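Local structure of hypothetical protein Atu0240 (Agrobacterium tumefaciens str. C58, 2GAX) at residues K5-I9 with V124-T128. The protein is of unknown function but belongs to the DUF2000 family, placed in the clan of peptidyl-tRNA hydrolase 2 (PTH2), without a known activity of its own. Residues are numbered along the deposited sequence; the frame is centred on the assembly and turned at random.
Sequences KIAVI and VDKIT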
loop_
_atom_site.group_PDB
_atom_site.type_symbol
_atom_site.label_atom_id
_atom_site.label_comp_id
_atom_site.label_asym_id
_atom_site.label_seq_id
_atom_site.Cartn_x
_atom_site.Cartn_y
_atom_site.Cartn_z
ATOM N N LYS A 5 5.853 3.751 10.442
ATOM C CA LYS A 5 5.320 4.655 9.439
ATOM C C LYS A 5 4.530 3.835 8.411
ATOM O O LYS A 5 4.946 2.731 8.060
ATOM C CB LYS A 5 6.477 5.388 8.743
ATOM C CG LYS A 5 6.059 6.265 7.580
ATOM C CD LYS A 5 7.257 6.842 6.831
ATOM C CE LYS A 5 6.789 7.429 5.504
ATOM N NZ LYS A 5 7.817 8.224 4.737
ATOM N N ILE A 6 3.412 4.385 7.930
ATOM C CA ILE A 6 2.625 3.770 6.849
ATOM C C ILE A 6 2.861 4.531 5.546
ATOM O O ILE A 6 2.647 5.742 5.464
ATOM C CB ILE A 6 1.093 3.716 7.167
ATOM C CG1 ILE A 6 0.828 2.942 8.457
ATOM C CG2 ILE A 6 0.321 3.052 6.024
ATOM C CD1 ILE A 6 -0.621 2.967 8.895
ATOM N N ALA A 7 3.311 3.810 4.526
ATOM C CA ALA A 7 3.578 4.394 3.240
ATOM C C ALA A 7 2.894 3.602 2.143
ATOM O O ALA A 7 2.853 2.368 2.182
ATOM C CB ALA A 7 5.067 4.465 2.990
ATOM N N VAL A 8 2.349 4.335 1.179
ATOM C CA VAL A 8 1.775 3.765 -0.031
ATOM C C VAL A 8 2.594 4.282 -1.213
ATOM O O VAL A 8 2.794 5.482 -1.325
ATOM C CB VAL A 8 0.315 4.237 -0.208
ATOM C CG1 VAL A 8 -0.251 3.766 -1.554
ATOM C CG2 VAL A 8 -0.561 3.780 0.953
ATOM N N ILE A 9 3.068 3.388 -2.084
ATOM C CA ILE A 9 3.819 3.774 -3.286
ATOM C C ILE A 9 3.132 3.272 -4.562
ATOM O O ILE A 9 2.968 2.065 -4.775
ATOM C CB ILE A 9 5.315 3.295 -3.289
ATOM C CG1 ILE A 9 6.002 3.511 -1.945
ATOM C CG2 ILE A 9 6.124 4.004 -4.387
ATOM C CD1 ILE A 9 5.992 2.289 -1.011
ATOM N N VAL A 124 11.371 1.988 6.836
ATOM C CA VAL A 124 10.495 2.448 5.748
ATOM C C VAL A 124 11.191 3.447 4.819
ATOM O O VAL A 124 11.092 3.335 3.598
ATOM C CB VAL A 124 9.166 3.045 6.282
ATOM C CG1 VAL A 124 8.348 3.661 5.150
ATOM C CG2 VAL A 124 8.354 1.969 6.991
ATOM N N ASP A 125 11.891 4.419 5.403
ATOM C CA ASP A 125 12.631 5.425 4.628
ATOM C C ASP A 125 13.742 4.825 3.747
ATOM O O ASP A 125 13.977 5.294 2.629
ATOM C CB ASP A 125 13.212 6.488 5.567
ATOM C CG ASP A 125 12.139 7.285 6.281
ATOM O OD1 ASP A 125 11.118 7.639 5.642
ATOM O OD2 ASP A 125 12.322 7.564 7.485
ATOM N N LYS A 126 14.421 3.798 4.257
ATOM C CA LYS A 126 15.395 3.027 3.468
ATOM C C LYS A 126 14.734 2.251 2.320
ATOM O O LYS A 126 15.255 2.199 1.206
ATOM C CB LYS A 126 16.169 2.057 4.369
ATOM C CG LYS A 126 17.165 2.747 5.305
ATOM C CD LYS A 126 17.909 1.754 6.201
ATOM C CE LYS A 126 19.152 2.398 6.815
ATOM N NZ LYS A 126 20.104 2.911 5.770
ATOM N N ILE A 127 13.586 1.642 2.604
ATOM C CA ILE A 127 12.886 0.842 1.613
ATOM C C ILE A 127 12.403 1.721 0.459
ATOM O O ILE A 127 12.599 1.382 -0.709
ATOM C CB ILE A 127 11.725 0.050 2.263
ATOM C CG1 ILE A 127 12.279 -1.158 3.015
ATOM C CG2 ILE A 127 10.696 -0.385 1.221
ATOM C CD1 ILE A 127 11.309 -1.772 4.008
ATOM N N THR A 128 11.823 2.870 0.804
ATOM C CA THR A 128 11.150 3.742 -0.158
ATOM C C THR A 128 12.089 4.734 -0.861
ATOM O O THR A 128 11.630 5.582 -1.630
ATOM C CB THR A 128 10.001 4.538 0.513
ATOM O OG1 THR A 128 10.553 5.470 1.453
ATOM C CG2 THR A 128 9.020 3.601 1.232
#
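With CG of K5 trans to the backbone N (chi1 174°) and every later torsion extended, the lysine passes slantwise over V124 and carries its ammonium group on to D125. V124 also sets CG1 trans to its own N (chi1 173°), which points one methyl at the strand's side chains and the other at its backbone. V124 CG1 sits 3.8 Å from K5 CD and 4.0 Å from A7 CB, so this one methyl touches two successive inward-facing residues of the strand, while V124 CG2 rests 3.7 Å from the carbonyl oxygen K5 O. At the exposed margin, the K5 and D125 side chains meet at about a right angle, and K5 NZ reaches D125 OD1 at 3.5 Å in a salt bridge whose hydrogen bond is weak. The contact lays helix 121-127 on one face of a mixed five-stranded sheet, against strand 4-11, in the alpha/beta layering of the domain. That strand runs between strands 112-120 and 58-63, with K5 bonded through its backbone to A119 and A7 to L117; the alternation of strand side chains sends I6 and V8 away from the helix. Just past the last helical turn, T128 turns its methyl to the strand: T128 CG2 lies 4.0 Å from I9 CD1, the two side chains meeting at an oblique angle, and M61 of strand 58-63 touches both residues. The backbone N of T128 donates to V124 O at 2.9 Å, tying this residue to the end of the helix. I9 also packs on L68 and I71 of helix 65-77, and I127 meets I71 of the same helix from the other segment.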